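Local coordinates for trehalose-6-phosphate phosphatase (Neosartorya fumigata, PDB 5DXL), which belongs to the trehalose-phosphatase family of the HAD clan, pairing a mixed-sheet core domain with a smaller cap of antiparallel strands backed by helices, at residues D109-E115 against T165-W170; V137-Y143 against A179-P185; W170-V174 against R184-N189. All blocks are in the same frame, centred on the assembly; numbering follows the deposited sequence.

Contact 1: residues D109-E115 against T165-W170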
loop_
_atom_site.group_PDB
_atom_site.type_symbol
_atom_site.label_atom_id
_atom_site.label_comp_id
_atom_site.label_asym_id
_atom_site.label_seq_id
_atom_site.Cartn_x
_atom_site.Cartn_y
_atom_site.Cartn_z
ATOM N N ASP A 109 -7.835 17.852 7.909
ATOM C CA ASP A 109 -7.385 19.195 8.265
ATOM C C ASP A 109 -5.880 19.299 8.024
ATOM O O ASP A 109 -5.087 18.753 8.784
ATOM C CB ASP A 109 -7.747 19.492 9.729
ATOM C CG ASP A 109 -7.177 20.808 10.243
ATOM O OD1 ASP A 109 -6.555 21.576 9.483
ATOM O OD2 ASP A 109 -7.369 21.083 11.449
HETATM N N MSE A 110 -5.477 20.012 6.981
HETATM C CA MSE A 110 -4.055 20.122 6.698
HETATM C C MSE A 110 -3.468 21.428 7.236
HETATM O O MSE A 110 -2.489 21.956 6.702
HETATM C CB MSE A 110 -3.802 19.970 5.204
HETATM C CG MSE A 110 -4.116 18.551 4.742
HETATM SE SE MSE A 110 -3.511 18.199 2.926
HETATM C CE MSE A 110 -5.025 19.021 1.986
ATOM N N GLY A 111 -4.067 21.929 8.313
ATOM C CA GLY A 111 -3.544 23.106 8.989
ATOM C C GLY A 111 -2.099 22.925 9.429
ATOM O O GLY A 111 -1.370 23.909 9.559
ATOM N N TRP A 112 -1.708 21.671 9.661
ATOM C CA TRP A 112 -0.324 21.353 10.034
ATOM C C TRP A 112 0.672 21.858 8.996
ATOM O O TRP A 112 1.820 22.180 9.331
ATOM C CB TRP A 112 -0.146 19.839 10.244
ATOM C CG TRP A 112 -0.442 18.983 9.049
ATOM C CD1 TRP A 112 -1.632 18.372 8.753
ATOM C CD2 TRP A 112 0.469 18.616 8.002
ATOM N NE1 TRP A 112 -1.518 17.655 7.584
ATOM C CE2 TRP A 112 -0.240 17.783 7.105
ATOM C CE3 TRP A 112 1.815 18.902 7.740
ATOM C CZ2 TRP A 112 0.348 17.249 5.959
ATOM C CZ3 TRP A 112 2.397 18.369 6.601
ATOM C CH2 TRP A 112 1.665 17.554 5.725
ATOM N N GLN A 113 0.247 21.949 7.740
ATOM C CA GLN A 113 1.156 22.381 6.686
ATOM C C GLN A 113 1.628 23.822 6.888
ATOM O O GLN A 113 2.750 24.164 6.537
ATOM C CB GLN A 113 0.512 22.231 5.314
ATOM C CG GLN A 113 0.294 20.783 4.934
ATOM C CD GLN A 113 0.172 20.598 3.444
ATOM O OE1 GLN A 113 0.247 21.559 2.681
ATOM N NE2 GLN A 113 -0.012 19.356 3.014
ATOM N N LYS A 114 0.762 24.661 7.449
ATOM C CA LYS A 114 1.115 26.049 7.696
ATOM C C LYS A 114 2.268 26.121 8.696
ATOM O O LYS A 114 3.247 26.833 8.486
ATOM C CB LYS A 114 -0.095 26.841 8.216
ATOM C CG LYS A 114 0.203 28.318 8.475
ATOM C CD LYS A 114 -1.063 29.103 8.848
ATOM C CE LYS A 114 -0.726 30.556 9.161
ATOM N NZ LYS A 114 -1.940 31.414 9.222
ATOM N N GLU A 115 2.152 25.365 9.779
ATOM C CA GLU A 115 3.177 25.404 10.815
ATOM C C GLU A 115 4.470 24.746 10.343
ATOM O O GLU A 115 5.561 25.238 10.622
ATOM C CB GLU A 115 2.678 24.730 12.088
ATOM C CG GLU A 115 3.575 24.978 13.285
ATOM C CD GLU A 115 2.937 24.570 14.595
ATOM O OE1 GLU A 115 1.720 24.295 14.601
ATOM O OE2 GLU A 115 3.657 24.526 15.618
ATOM N N THR A 165 5.435 19.376 18.882
ATOM C CA THR A 165 4.428 20.390 18.603
ATOM C C THR A 165 3.430 19.892 17.562
ATOM O O THR A 165 2.359 19.383 17.906
ATOM C CB THR A 165 5.075 21.714 18.120
ATOM O OG1 THR A 165 5.920 21.463 16.988
ATOM C CG2 THR A 165 5.920 22.333 19.231
ATOM N N VAL A 166 3.800 20.024 16.293
ATOM C CA VAL A 166 2.925 19.672 15.182
ATOM C C VAL A 166 2.359 18.250 15.275
ATOM O O VAL A 166 1.161 18.033 15.079
ATOM C CB VAL A 166 3.672 19.836 13.843
ATOM C CG1 VAL A 166 2.779 19.434 12.679
ATOM C CG2 VAL A 166 4.158 21.269 13.686
ATOM N N ALA A 167 3.212 17.285 15.601
ATOM C CA ALA A 167 2.807 15.881 15.604
ATOM C C ALA A 167 1.890 15.528 16.772
ATOM O O ALA A 167 1.317 14.440 16.820
ATOM C CB ALA A 167 4.033 14.987 15.620
ATOM N N LYS A 168 1.757 16.437 17.728
ATOM C CA LYS A 168 0.873 16.175 18.854
ATOM C C LYS A 168 -0.469 16.876 18.666
ATOM O O LYS A 168 -1.420 16.605 19.393
ATOM C CB LYS A 168 1.541 16.596 20.165
ATOM C CG LYS A 168 2.676 15.659 20.572
ATOM C CD LYS A 168 3.201 15.946 21.967
ATOM C CE LYS A 168 3.822 14.698 22.587
ATOM N NZ LYS A 168 2.782 13.722 23.041
ATOM N N ARG A 169 -0.550 17.755 17.671
ATOM C CA ARG A 169 -1.797 18.458 17.392
ATOM C C ARG A 169 -2.532 17.887 16.181
ATOM O O ARG A 169 -3.761 17.859 16.149
ATOM C CB ARG A 169 -1.544 19.946 17.175
ATOM C CG ARG A 169 -2.830 20.725 16.962
ATOM C CD ARG A 169 -2.601 22.217 16.850
ATOM N NE ARG A 169 -3.852 22.902 16.532
ATOM C CZ ARG A 169 -3.962 24.212 16.331
ATOM N NH1 ARG A 169 -2.890 24.993 16.416
ATOM N NH2 ARG A 169 -5.144 24.739 16.046
ATOM N N TRP A 170 -1.782 17.455 15.175
ATOM C CA TRP A 170 -2.390 16.861 13.986
ATOM C C TRP A 170 -1.942 15.403 13.815
ATOM O O TRP A 170 -0.917 14.990 14.358
ATOM C CB TRP A 170 -2.036 17.672 12.734
ATOM C CG TRP A 170 -2.668 19.065 12.624
ATOM C CD1 TRP A 170 -3.884 19.380 12.072
ATOM C CD2 TRP A 170 -2.080 20.307 13.024
ATOM N NE1 TRP A 170 -4.093 20.741 12.127
ATOM C CE2 TRP A 170 -2.998 21.331 12.707
ATOM C CE3 TRP A 170 -0.868 20.652 13.635
ATOM C CZ2 TRP A 170 -2.738 22.671 12.970
ATOM C CZ3 TRP A 170 -0.613 21.981 13.893
ATOM C CH2 TRP A 170 -1.540 22.977 13.564
#

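Contact 2: residues V137-Y143 against A179-P185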
loop_
_atom_site.group_PDB
_atom_site.type_symbol
_atom_site.label_atom_id
_atom_site.label_comp_id
_atom_site.label_asym_id
_atom_site.label_seq_id
_atom_site.Cartn_x
_atom_site.Cartn_y
_atom_site.Cartn_z
ATOM N N VAL A 137 0.587 16.528 -0.245
ATOM C CA VAL A 137 0.296 16.045 1.082
ATOM C C VAL A 137 1.553 15.920 1.945
ATOM O O VAL A 137 1.473 15.896 3.175
ATOM C CB VAL A 137 -0.430 14.711 1.004
ATOM C CG1 VAL A 137 -1.311 14.549 2.197
ATOM C CG2 VAL A 137 -1.306 14.698 -0.237
ATOM N N ALA A 138 2.719 15.853 1.320
ATOM C CA ALA A 138 3.934 15.723 2.112
ATOM C C ALA A 138 4.832 16.933 1.952
ATOM O O ALA A 138 4.984 17.457 0.858
ATOM C CB ALA A 138 4.681 14.468 1.732
ATOM N N LEU A 139 5.448 17.358 3.053
ATOM C CA LEU A 139 6.394 18.470 3.019
ATOM C C LEU A 139 7.761 17.943 3.409
ATOM O O LEU A 139 7.889 17.250 4.411
ATOM C CB LEU A 139 5.963 19.589 3.972
ATOM C CG LEU A 139 4.619 20.272 3.691
ATOM C CD1 LEU A 139 4.343 21.355 4.723
ATOM C CD2 LEU A 139 4.612 20.843 2.310
ATOM N N THR A 140 8.771 18.260 2.611
ATOM C CA THR A 140 10.095 17.685 2.834
ATOM C C THR A 140 11.176 18.754 2.895
ATOM O O THR A 140 11.276 19.613 2.015
ATOM C CB THR A 140 10.447 16.665 1.732
ATOM O OG1 THR A 140 9.406 15.687 1.647
ATOM C CG2 THR A 140 11.755 15.957 2.078
ATOM N N TRP A 141 11.977 18.706 3.956
ATOM C CA TRP A 141 13.121 19.597 4.090
ATOM C C TRP A 141 14.386 18.857 3.658
ATOM O O TRP A 141 14.716 17.832 4.232
ATOM C CB TRP A 141 13.246 20.099 5.539
ATOM C CG TRP A 141 14.300 21.150 5.689
ATOM C CD1 TRP A 141 14.375 22.330 5.008
ATOM C CD2 TRP A 141 15.436 21.122 6.568
ATOM N NE1 TRP A 141 15.483 23.043 5.415
ATOM C CE2 TRP A 141 16.147 22.319 6.366
ATOM C CE3 TRP A 141 15.911 20.205 7.507
ATOM C CZ2 TRP A 141 17.316 22.621 7.069
ATOM C CZ3 TRP A 141 17.079 20.509 8.206
ATOM C CH2 TRP A 141 17.760 21.702 7.978
ATOM N N HIS A 142 15.055 19.367 2.626
ATOM C CA HIS A 142 16.249 18.734 2.052
ATOM C C HIS A 142 17.500 19.468 2.503
ATOM O O HIS A 142 17.527 20.692 2.476
ATOM C CB HIS A 142 16.205 18.761 0.515
ATOM C CG HIS A 142 15.113 17.933 -0.099
ATOM N ND1 HIS A 142 15.318 16.640 -0.534
ATOM C CD2 HIS A 142 13.822 18.225 -0.384
ATOM C CE1 HIS A 142 14.196 16.167 -1.051
ATOM N NE2 HIS A 142 13.275 17.111 -0.979
ATOM N N TYR A 143 18.556 18.742 2.870
ATOM C CA TYR A 143 19.776 19.426 3.306
ATOM C C TYR A 143 21.089 18.744 2.890
ATOM O O TYR A 143 22.132 18.983 3.499
ATOM C CB TYR A 143 19.738 19.608 4.830
ATOM C CG TYR A 143 19.621 18.340 5.619
ATOM C CD1 TYR A 143 20.763 17.647 6.028
ATOM C CD2 TYR A 143 18.383 17.823 5.966
ATOM C CE1 TYR A 143 20.668 16.475 6.753
ATOM C CE2 TYR A 143 18.276 16.647 6.694
ATOM C CZ TYR A 143 19.423 15.979 7.081
ATOM O OH TYR A 143 19.324 14.816 7.805
ATOM N N ALA A 179 19.185 12.494 3.873
ATOM C CA ALA A 179 19.491 13.896 4.124
ATOM C C ALA A 179 18.192 14.692 3.960
ATOM O O ALA A 179 18.156 15.721 3.276
ATOM C CB ALA A 179 20.564 14.407 3.156
ATOM N N ASN A 180 17.120 14.205 4.576
ATOM C CA ASN A 180 15.881 14.976 4.565
ATOM C C ASN A 180 15.015 14.703 5.787
ATOM O O ASN A 180 15.196 13.710 6.494
ATOM C CB ASN A 180 15.079 14.731 3.251
ATOM C CG ASN A 180 14.332 13.385 3.212
ATOM O OD1 ASN A 180 13.637 12.997 4.152
ATOM N ND2 ASN A 180 14.431 12.700 2.075
ATOM N N LEU A 181 14.087 15.622 6.029
ATOM C CA LEU A 181 13.022 15.440 7.003
ATOM C C LEU A 181 11.703 15.583 6.272
ATOM O O LEU A 181 11.537 16.514 5.497
ATOM C CB LEU A 181 13.092 16.479 8.117
ATOM C CG LEU A 181 14.160 16.409 9.192
ATOM C CD1 LEU A 181 13.808 17.459 10.259
ATOM C CD2 LEU A 181 14.211 15.013 9.787
ATOM N N GLU A 182 10.761 14.691 6.539
ATOM C CA GLU A 182 9.461 14.767 5.875
ATOM C C GLU A 182 8.329 14.719 6.890
ATOM O O GLU A 182 8.392 13.969 7.861
ATOM C CB GLU A 182 9.325 13.625 4.874
ATOM C CG GLU A 182 7.987 13.561 4.145
ATOM C CD GLU A 182 7.959 12.420 3.144
ATOM O OE1 GLU A 182 9.045 11.910 2.790
ATOM O OE2 GLU A 182 6.864 12.023 2.718
ATOM N N VAL A 183 7.303 15.538 6.670
ATOM C CA VAL A 183 6.079 15.451 7.451
ATOM C C VAL A 183 4.944 15.098 6.507
ATOM O O VAL A 183 4.798 15.705 5.457
ATOM C CB VAL A 183 5.757 16.765 8.180
ATOM C CG1 VAL A 183 4.539 16.589 9.062
ATOM C CG2 VAL A 183 6.967 17.205 9.028
ATOM N N ARG A 184 4.156 14.110 6.900
ATOM C CA ARG A 184 3.029 13.668 6.084
ATOM C C ARG A 184 1.945 13.072 6.974
ATOM O O ARG A 184 2.199 12.705 8.121
ATOM C CB ARG A 184 3.507 12.638 5.067
ATOM C CG ARG A 184 3.894 11.350 5.733
ATOM C CD ARG A 184 4.529 10.378 4.780
ATOM N NE ARG A 184 4.597 9.064 5.399
ATOM C CZ ARG A 184 5.097 7.989 4.809
ATOM N NH1 ARG A 184 5.585 8.079 3.578
ATOM N NH2 ARG A 184 5.102 6.827 5.449
ATOM N N PRO A 185 0.719 12.962 6.454
ATOM C CA PRO A 185 -0.350 12.402 7.285
ATOM C C PRO A 185 -0.113 10.936 7.618
ATOM O O PRO A 185 0.499 10.213 6.826
ATOM C CB PRO A 185 -1.594 12.554 6.404
ATOM C CG PRO A 185 -1.259 13.650 5.484
ATOM C CD PRO A 185 0.206 13.470 5.177
HETATM O O HOH W 1 9.940 13.189 0.848
HETATM O O HOH W 2 17.114 13.661 8.616
#

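Contact 3: residues W170-V174 against R184-N189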
loop_
_atom_site.group_PDB
_atom_site.type_symbol
_atom_site.label_atom_id
_atom_site.label_comp_id
_atom_site.label_asym_id
_atom_site.label_seq_id
_atom_site.Cartn_x
_atom_site.Cartn_y
_atom_site.Cartn_z
ATOM N N TRP A 170 -1.782 17.455 15.175
ATOM C CA TRP A 170 -2.390 16.861 13.986
ATOM C C TRP A 170 -1.942 15.403 13.815
ATOM O O TRP A 170 -0.917 14.990 14.358
ATOM C CB TRP A 170 -2.036 17.672 12.734
ATOM C CG TRP A 170 -2.668 19.065 12.624
ATOM C CD1 TRP A 170 -3.884 19.380 12.072
ATOM C CD2 TRP A 170 -2.080 20.307 13.024
ATOM N NE1 TRP A 170 -4.093 20.741 12.127
ATOM C CE2 TRP A 170 -2.998 21.331 12.707
ATOM C CE3 TRP A 170 -0.868 20.652 13.635
ATOM C CZ2 TRP A 170 -2.738 22.671 12.970
ATOM C CZ3 TRP A 170 -0.613 21.981 13.893
ATOM C CH2 TRP A 170 -1.540 22.977 13.564
ATOM N N GLU A 171 -2.719 14.630 13.058
ATOM C CA GLU A 171 -2.415 13.227 12.796
ATOM C C GLU A 171 -1.375 13.103 11.684
ATOM O O GLU A 171 -1.678 12.689 10.567
ATOM C CB GLU A 171 -3.685 12.456 12.415
ATOM C CG GLU A 171 -4.658 12.260 13.565
ATOM C CD GLU A 171 -4.039 11.506 14.729
ATOM O OE1 GLU A 171 -3.437 10.433 14.498
ATOM O OE2 GLU A 171 -4.148 11.989 15.876
ATOM N N VAL A 172 -0.152 13.496 11.998
ATOM C CA VAL A 172 0.940 13.453 11.035
ATOM C C VAL A 172 2.120 12.744 11.653
ATOM O O VAL A 172 2.210 12.602 12.872
ATOM C CB VAL A 172 1.384 14.866 10.583
ATOM C CG1 VAL A 172 0.244 15.585 9.868
ATOM C CG2 VAL A 172 1.891 15.693 11.769
ATOM N N GLU A 173 3.035 12.289 10.814
ATOM C CA GLU A 173 4.270 11.764 11.357
ATOM C C GLU A 173 5.458 12.429 10.709
ATOM O O GLU A 173 5.375 12.933 9.589
ATOM C CB GLU A 173 4.342 10.254 11.191
ATOM C CG GLU A 173 4.310 9.781 9.782
ATOM C CD GLU A 173 4.100 8.287 9.718
ATOM O OE1 GLU A 173 4.073 7.648 10.792
ATOM O OE2 GLU A 173 3.950 7.756 8.599
ATOM N N VAL A 174 6.563 12.440 11.448
ATOM C CA VAL A 174 7.804 13.027 10.985
ATOM C C VAL A 174 8.774 11.906 10.616
ATOM O O VAL A 174 9.056 11.036 11.440
ATOM C CB VAL A 174 8.425 13.944 12.065
ATOM C CG1 VAL A 174 9.540 14.761 11.479
ATOM C CG2 VAL A 174 7.357 14.859 12.670
ATOM N N ARG A 184 4.156 14.110 6.900
ATOM C CA ARG A 184 3.029 13.668 6.084
ATOM C C ARG A 184 1.945 13.072 6.974
ATOM O O ARG A 184 2.199 12.705 8.121
ATOM C CB ARG A 184 3.507 12.638 5.067
ATOM C CG ARG A 184 3.894 11.350 5.733
ATOM C CD ARG A 184 4.529 10.378 4.780
ATOM N NE ARG A 184 4.597 9.064 5.399
ATOM C CZ ARG A 184 5.097 7.989 4.809
ATOM N NH1 ARG A 184 5.585 8.079 3.578
ATOM N NH2 ARG A 184 5.102 6.827 5.449
ATOM N N PRO A 185 0.719 12.962 6.454
ATOM C CA PRO A 185 -0.350 12.402 7.285
ATOM C C PRO A 185 -0.113 10.936 7.618
ATOM O O PRO A 185 0.499 10.213 6.826
ATOM C CB PRO A 185 -1.594 12.554 6.404
ATOM C CG PRO A 185 -1.259 13.650 5.484
ATOM C CD PRO A 185 0.206 13.470 5.177
ATOM N N THR A 186 -0.613 10.499 8.769
ATOM C CA THR A 186 -0.488 9.099 9.152
ATOM C C THR A 186 -1.210 8.174 8.165
ATOM O O THR A 186 -0.840 7.004 8.024
ATOM C CB THR A 186 -1.025 8.864 10.581
ATOM O OG1 THR A 186 -2.397 9.272 10.647
ATOM C CG2 THR A 186 -0.211 9.670 11.581
ATOM N N PHE A 187 -2.211 8.683 7.445
ATOM C CA PHE A 187 -2.973 7.797 6.558
ATOM C C PHE A 187 -2.222 7.374 5.286
ATOM O O PHE A 187 -2.712 6.546 4.516
ATOM C CB PHE A 187 -4.339 8.422 6.189
ATOM C CG PHE A 187 -4.273 9.729 5.422
ATOM C CD1 PHE A 187 -3.784 9.785 4.120
ATOM C CD2 PHE A 187 -4.780 10.893 5.986
ATOM C CE1 PHE A 187 -3.759 10.977 3.415
ATOM C CE2 PHE A 187 -4.763 12.086 5.279
ATOM C CZ PHE A 187 -4.246 12.125 3.996
ATOM N N VAL A 188 -1.026 7.919 5.080
ATOM C CA VAL A 188 -0.195 7.564 3.936
ATOM C C VAL A 188 0.423 6.169 4.112
ATOM O O VAL A 188 0.707 5.471 3.139
ATOM C CB VAL A 188 0.924 8.622 3.731
ATOM C CG1 VAL A 188 1.983 8.138 2.751
ATOM C CG2 VAL A 188 0.310 9.936 3.273
ATOM N N ASN A 189 0.623 5.772 5.363
ATOM C CA ASN A 189 1.215 4.478 5.687
ATOM C C ASN A 189 0.318 3.324 5.224
ATOM O O ASN A 189 -0.870 3.291 5.541
ATOM C CB ASN A 189 1.473 4.400 7.198
ATOM C CG ASN A 189 2.241 3.160 7.604
ATOM O OD1 ASN A 189 1.690 2.067 7.654
ATOM N ND2 ASN A 189 3.523 3.332 7.913
#

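Contact 1: residues D109-E115 against T165-W170
With chi1 at 60°, Trp-112 sets CG between its own backbone N and carbonyl carbon; this turns the indole ring away from 165-170 but leaves CB in touch with the indole of Trp-170. Trp-170, for its part, has CG beside its backbone N, anti to the carbonyl carbon, which carries its ring under the first residues of 109-115. Trp-112 CB lies 3.4 Å from Trp-170 CD2, a CH-pi contact over the five-membered ring, and Trp-112 N sits above the same face, 3.3 Å from Trp-170 CE2. The two indoles form an edge-to-face pair, Trp-112 giving the edge, with planes at 65°. Carboxylates meet the rim of the Trp-170 ring at two places. Asp-109 OD2 takes a weak hydrogen bond from Trp-170 NE1 at 3.4 Å, while Asp-109 OD1 accepts from Gly-111 N at 2.8 Å, closing an Asx turn on the way into helix 112-125. Glu-115 reaches out extended and brings OE1 to 3.4 Å from Trp-170 CZ3, near the ring plane, its carboxylate turned 80° from the indole. Along the way its chain slides past Val-166, with CD 3.6 Å from Val-166 CG2; Val-166 CG1 packs on Trp-112 CB. Trp-112 itself continues inward onto Val-172, Val-183 and Pro-185, so the contact joins the start of helix 112-125 and the short helical turn 166-169 to the antiparallel sheet. Carboxylate oxygens at the N-H and C-H rim would be favoured by the partly positive edge of the indole, and the Asx turn would hold Asp-109 in position for its weaker bond.

Contact 2: residues V137-Y143 against A179-P185
Strands 139-142 and 180-185 are the two inner strands of the four-stranded antiparallel sheet, running at 169° to each other. Leu-139 and Val-183 form one hydrogen-bonded pair, with Leu-139 N to Val-183 O at 3.0 Å, and Trp-141 and Leu-181 form the next, with Trp-141 N to Leu-181 O at 2.7 Å; Val-183 N and Leu-181 N return the bonds. A fifth, Tyr-143 N to Ala-179 O at 3.1 Å, extends the ladder past the strand end. This is the sheet of the cap: Leu-139, Trp-141, Leu-181 and Val-183 line the face covered by helices 112-125 and 148-164, while Thr-140, His-142, Asn-180 and Glu-182 occupy the other. On that polar face one water, its O 2.7 Å from Thr-140 OG1, donates to Glu-182 OE1. Thr-140 CG2 packs 3.7 Å from Asn-180 CB, and His-142 turns to Glu-133 on the outer strand. Tyr-143, its CG lodged between backbone N and carbonyl carbon (chi1 59°), lays its ring over the Ala-179 peptide, CE2 3.4 Å from Ala-179 C; a second water links its OH to Asn-180 O. At the far end Val-137 CG1 presses tightly on Pro-185 CG at 3.4 Å, the side chains crossing nearly at a right angle.

Contact 3: residues W170-V174 against R184-N189
Glu-171 opens the pairing with Thr-186, at the base of the beta hairpin built from strands 172-177 and 180-185. It is the centre of an inverse gamma turn, where the chain leaves Trp-170 and swings into the strand. Its carbonyl oxygen receives Thr-186 N at 3.0 Å, in a nearly straight bond whose donor stands above the carbonyl plane. The Thr-186 side chain crowds round the same carbonyl: CG2 stands 3.6 Å from Glu-171 C, and Glu-171 CB passes 3.9 Å from Thr-186 OG1. Next comes Val-172, paired with Pro-185 in a non-hydrogen-bonded position, the CA atoms 4.1 Å apart. Here the side chains diverge; Val-172 CB lies 3.4 Å from Arg-184 O, and Val-172 and Pro-185 both pack on Trp-112 of helix 112-125. Glu-173 then makes a full hydrogen-bonded pair with Arg-184: Glu-173 N gives to Arg-184 O at 2.9 Å, and Arg-184 N returns a bond to Glu-173 O at 3.2 Å. On one face of the sheet the two side chains run side by side, pointing the same way. Both have CG between the backbone N and carbonyl carbon (chi1 61° for Glu-173, 69° for Arg-184) and both stay extended beyond it, which is why their charged ends arrive together. By Val-174 the strand has turned its side chain to helix 148-164. Past Pro-185, the 3-10 segment 186-188 leads to Asn-189 at the N-cap of helix 190-199, joining the hairpin to that helix. The salt bridge is long and its hydrogen bond weak: Glu-173 OE2 sits at the guanidinium edge, near its plane, 3.5 Å from Arg-184 NH2, while Val-188 CG1 lies over one face of that group, toward its rim.

How the contacts relate
From the N terminus, 109-115 comes first, at the start of helix 112-125. Strands 131-134 and 139-142 follow, then helix 148-164, and contact 1 closes this long loop at 165-170. Contact 2 opens inside it, at 137-143, and closes beyond it at 179-185, so contacts 1 and 2 cross. Contact 3 starts at Trp-170, where contact 1 ends, and closes the short hairpin at 184-189; it crosses contact 2, with which it shares Arg-184 and Pro-185. Contacts 2 and 3 lie on opposite edges of strand 180-185, joining three neighbouring strands, and contact 1 brings the helical side of the cap onto these strands.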